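Local coordinates for borrelidin polyketide synthase, type I (Streptomyces parvulus, PDB 6OBT), which probably catalyses, as the dehydratase domain of a modular polyketide synthase, the loss of water from beta-hydroxyacyl intermediates during borrelidin assembly, at residues S116-V124 with V136-W147. Numbering follows the deposited sequence.
Sequences SDTVQVRVV and VSMHSRRDDGSW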
loop_
_atom_site.group_PDB
_atom_site.type_symbol
_atom_site.label_atom_id
_atom_site.label_comp_id
_atom_site.label_asym_id
_atom_site.label_seq_id
_atom_site.Cartn_x
_atom_site.Cartn_y
_atom_site.Cartn_z
ATOM N N SER A 116 -24.061 -6.756 4.583
ATOM C CA SER A 116 -23.656 -6.308 3.262
ATOM C C SER A 116 -22.275 -5.664 3.240
ATOM O O SER A 116 -21.718 -5.460 2.158
ATOM C CB SER A 116 -24.691 -5.309 2.725
ATOM O OG SER A 116 -24.285 -3.970 2.970
ATOM N N ASP A 117 -21.710 -5.352 4.400
ATOM C CA ASP A 117 -20.576 -4.444 4.466
ATOM C C ASP A 117 -19.307 -5.084 3.918
ATOM O O ASP A 117 -19.071 -6.284 4.062
ATOM C CB ASP A 117 -20.336 -3.994 5.910
ATOM C CG ASP A 117 -21.328 -2.942 6.367
ATOM O OD1 ASP A 117 -22.069 -2.401 5.515
ATOM O OD2 ASP A 117 -21.362 -2.652 7.581
ATOM N N THR A 118 -18.495 -4.260 3.269
ATOM C CA THR A 118 -17.112 -4.591 2.967
ATOM C C THR A 118 -16.251 -3.453 3.489
ATOM O O THR A 118 -16.624 -2.281 3.384
ATOM C CB THR A 118 -16.911 -4.810 1.465
ATOM O OG1 THR A 118 -15.579 -5.268 1.236
ATOM C CG2 THR A 118 -17.158 -3.523 0.687
ATOM N N VAL A 119 -15.134 -3.787 4.116
ATOM C CA VAL A 119 -14.335 -2.780 4.798
ATOM C C VAL A 119 -12.871 -2.978 4.439
ATOM O O VAL A 119 -12.357 -4.100 4.524
ATOM C CB VAL A 119 -14.537 -2.848 6.324
ATOM C CG1 VAL A 119 -13.767 -1.765 6.999
ATOM C CG2 VAL A 119 -16.001 -2.712 6.666
ATOM N N GLN A 120 -12.198 -1.894 4.044
ATOM C CA GLN A 120 -10.750 -1.916 3.890
ATOM C C GLN A 120 -10.094 -1.777 5.262
ATOM O O GLN A 120 -10.510 -0.957 6.080
ATOM C CB GLN A 120 -10.283 -0.787 2.961
ATOM C CG GLN A 120 -10.768 -0.922 1.526
ATOM C CD GLN A 120 -10.419 0.296 0.693
ATOM O OE1 GLN A 120 -10.584 1.432 1.140
ATOM N NE2 GLN A 120 -9.925 0.065 -0.520
ATOM N N VAL A 121 -9.060 -2.567 5.510
ATOM C CA VAL A 121 -8.353 -2.499 6.778
ATOM C C VAL A 121 -6.887 -2.184 6.523
ATOM O O VAL A 121 -6.317 -2.567 5.497
ATOM C CB VAL A 121 -8.525 -3.811 7.583
ATOM C CG1 VAL A 121 -10.002 -4.057 7.829
ATOM C CG2 VAL A 121 -7.943 -4.985 6.834
ATOM N N ARG A 122 -6.286 -1.445 7.455
ATOM C CA ARG A 122 -4.860 -1.136 7.410
ATOM C C ARG A 122 -4.218 -1.409 8.764
ATOM O O ARG A 122 -4.792 -1.087 9.805
ATOM C CB ARG A 122 -4.613 0.321 7.055
ATOM C CG ARG A 122 -5.279 0.761 5.776
ATOM C CD ARG A 122 -4.563 0.167 4.564
ATOM N NE ARG A 122 -5.045 0.763 3.324
ATOM C CZ ARG A 122 -5.939 0.200 2.518
ATOM N NH1 ARG A 122 -6.462 -0.986 2.824
ATOM N NH2 ARG A 122 -6.318 0.827 1.404
ATOM N N VAL A 123 -3.005 -1.955 8.744
ATOM C CA VAL A 123 -2.142 -1.989 9.915
ATOM C C VAL A 123 -0.884 -1.211 9.557
ATOM O O VAL A 123 -0.154 -1.596 8.639
ATOM C CB VAL A 123 -1.794 -3.422 10.342
ATOM C CG1 VAL A 123 -1.054 -3.401 11.669
ATOM C CG2 VAL A 123 -3.065 -4.286 10.474
ATOM N N VAL A 124 -0.614 -0.143 10.296
ATOM C CA VAL A 124 0.432 0.804 9.938
ATOM C C VAL A 124 1.521 0.737 10.992
ATOM O O VAL A 124 1.287 1.092 12.156
ATOM C CB VAL A 124 -0.111 2.233 9.817
ATOM C CG1 VAL A 124 1.039 3.192 9.603
ATOM C CG2 VAL A 124 -1.133 2.330 8.672
ATOM N N VAL A 136 2.325 1.256 16.167
ATOM C CA VAL A 136 1.412 0.508 15.315
ATOM C C VAL A 136 0.027 1.108 15.493
ATOM O O VAL A 136 -0.341 1.528 16.596
ATOM C CB VAL A 136 1.424 -1.008 15.628
ATOM C CG1 VAL A 136 0.985 -1.319 17.091
ATOM C CG2 VAL A 136 0.563 -1.761 14.638
ATOM N N SER A 137 -0.723 1.190 14.400
ATOM C CA SER A 137 -2.106 1.640 14.472
ATOM C C SER A 137 -2.929 0.845 13.475
ATOM O O SER A 137 -2.420 0.394 12.445
ATOM C CB SER A 137 -2.240 3.151 14.230
ATOM O OG SER A 137 -1.765 3.550 12.943
ATOM N N MET A 138 -4.202 0.656 13.820
ATOM C CA MET A 138 -5.147 -0.166 13.071
ATOM C C MET A 138 -6.330 0.690 12.641
ATOM O O MET A 138 -6.890 1.428 13.458
ATOM C CB MET A 138 -5.648 -1.329 13.923
ATOM C CG MET A 138 -4.599 -2.411 14.164
ATOM S SD MET A 138 -3.311 -1.861 15.277
ATOM C CE MET A 138 -2.523 -3.445 15.597
ATOM N N HIS A 139 -6.728 0.568 11.376
ATOM C CA HIS A 139 -7.748 1.447 10.813
ATOM C C HIS A 139 -8.647 0.678 9.860
ATOM O O HIS A 139 -8.257 -0.338 9.285
ATOM C CB HIS A 139 -7.141 2.630 10.035
ATOM C CG HIS A 139 -5.952 3.246 10.700
ATOM N ND1 HIS A 139 -5.992 4.495 11.281
ATOM C CD2 HIS A 139 -4.691 2.786 10.880
ATOM C CE1 HIS A 139 -4.803 4.780 11.786
ATOM N NE2 HIS A 139 -3.998 3.756 11.562
ATOM N N SER A 140 -9.841 1.217 9.640
ATOM C CA SER A 140 -10.741 0.640 8.660
ATOM C C SER A 140 -11.462 1.760 7.938
ATOM O O SER A 140 -11.492 2.903 8.401
ATOM C CB SER A 140 -11.735 -0.317 9.303
ATOM O OG SER A 140 -12.865 0.386 9.794
ATOM N N ARG A 141 -12.014 1.419 6.773
ATOM C CA ARG A 141 -12.783 2.370 5.990
ATOM C C ARG A 141 -13.824 1.619 5.178
ATOM O O ARG A 141 -13.487 0.684 4.442
ATOM C CB ARG A 141 -11.886 3.190 5.064
ATOM C CG ARG A 141 -12.641 4.292 4.346
ATOM C CD ARG A 141 -11.713 5.094 3.486
ATOM N NE ARG A 141 -11.316 4.342 2.304
ATOM C CZ ARG A 141 -10.604 4.852 1.302
ATOM N NH1 ARG A 141 -10.208 6.118 1.346
ATOM N NH2 ARG A 141 -10.288 4.093 0.262
ATOM N N ARG A 142 -15.079 2.024 5.332
ATOM C CA ARG A 142 -16.156 1.611 4.445
ATOM C C ARG A 142 -16.192 2.528 3.228
ATOM O O ARG A 142 -15.631 3.626 3.236
ATOM C CB ARG A 142 -17.501 1.633 5.172
ATOM C CG ARG A 142 -17.435 1.035 6.550
ATOM C CD ARG A 142 -18.810 0.862 7.169
ATOM N NE ARG A 142 -18.687 0.526 8.584
ATOM C CZ ARG A 142 -18.649 -0.714 9.063
ATOM N NH1 ARG A 142 -18.744 -1.754 8.244
ATOM N NH2 ARG A 142 -18.527 -0.914 10.368
ATOM N N ASP A 143 -16.859 2.053 2.176
ATOM C CA ASP A 143 -16.783 2.706 0.871
ATOM C C ASP A 143 -17.185 4.177 0.952
ATOM O O ASP A 143 -16.373 5.074 0.694
ATOM C CB ASP A 143 -17.650 1.941 -0.128
ATOM C CG ASP A 143 -17.287 0.465 -0.191
ATOM O OD1 ASP A 143 -16.836 0.013 -1.266
ATOM O OD2 ASP A 143 -17.432 -0.235 0.840
ATOM N N ASP A 144 -18.437 4.449 1.317
ATOM C CA ASP A 144 -18.887 5.825 1.531
ATOM C C ASP A 144 -18.613 6.186 2.988
ATOM O O ASP A 144 -19.505 6.204 3.838
ATOM C CB ASP A 144 -20.362 5.975 1.178
ATOM C CG ASP A 144 -20.586 6.323 -0.288
ATOM O OD1 ASP A 144 -20.701 7.527 -0.607
ATOM O OD2 ASP A 144 -20.655 5.393 -1.118
ATOM N N GLY A 145 -17.346 6.468 3.281
ATOM C CA GLY A 145 -16.963 6.742 4.654
ATOM C C GLY A 145 -15.525 7.205 4.754
ATOM O O GLY A 145 -14.791 7.270 3.761
ATOM N N SER A 146 -15.134 7.524 5.989
ATOM C CA SER A 146 -13.808 8.022 6.330
ATOM C C SER A 146 -13.051 6.966 7.124
ATOM O O SER A 146 -13.619 5.953 7.548
ATOM C CB SER A 146 -13.900 9.324 7.135
ATOM O OG SER A 146 -14.871 10.207 6.592
ATOM N N TRP A 147 -11.761 7.219 7.342
ATOM C CA TRP A 147 -10.951 6.276 8.107
ATOM C C TRP A 147 -11.342 6.324 9.580
ATOM O O TRP A 147 -11.656 7.386 10.120
ATOM C CB TRP A 147 -9.451 6.575 7.941
ATOM C CG TRP A 147 -8.963 6.172 6.598
ATOM C CD1 TRP A 147 -8.731 6.990 5.529
ATOM C CD2 TRP A 147 -8.689 4.839 6.149
ATOM N NE1 TRP A 147 -8.318 6.249 4.448
ATOM C CE2 TRP A 147 -8.296 4.926 4.796
ATOM C CE3 TRP A 147 -8.746 3.579 6.754
ATOM C CZ2 TRP A 147 -7.956 3.807 4.045
ATOM C CZ3 TRP A 147 -8.404 2.469 6.006
ATOM C CH2 TRP A 147 -8.016 2.591 4.664
#
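Arg141 and Gln120 face each other as a hydrogen-bonded pair of this antiparallel hairpin, joined by backbones and again by side chains. From its CB, Arg141 first meets one face of the Trp147 indole, with CB 3.5 Å above the ring plane. CG, anti to the backbone N, carries the chain on, away from the ring, and CD returns to 3.7 Å from Trp147 CE2. A bend at chi3 (73°) turns the guanidinium to Gln120, with Trp147 CZ2 over one face, toward its rim. Arg141 NE gives a weak bond to Gln120 OE1, while Arg141 NH2 reaches that oxygen at 2.8 Å, on a lone pair. Amide and guanidinium are nearly coplanar, 17° apart. Arginine suits the place: its CB and CD pack on tryptophan while its tip shares one acceptor and salt-bridges Asp50 of the second subunit. Glutamine offers an amide oxygen on a chain long enough to meet it.

On the same face, Arg122 CG lies 3.5 Å from Trp147 CH2, so the broad indole serves both arginines. CH2 also sits over one guanidinium face, toward its rim, the planes inclined at 59°. Arg122 NH1 donates to Val121 O, and NE to Asp50 O of the second subunit. At the open end of the hairpin, away from its turn, Asp117 OD2 salt-bridges Arg142 NH1 at 2.8 Å. On the reverse face, toward the turn, compact beta-branched residues meet, Val123 CG1 and Val136 CG2 at 3.8 Å.

The hairpin runs between strands 55-62 and 148-156. Val123 and Met138 pack on helix 83-97, consistent with the double-hotdog fold of these dehydratases, and the face of Arg122 and Arg141 meets the second subunit.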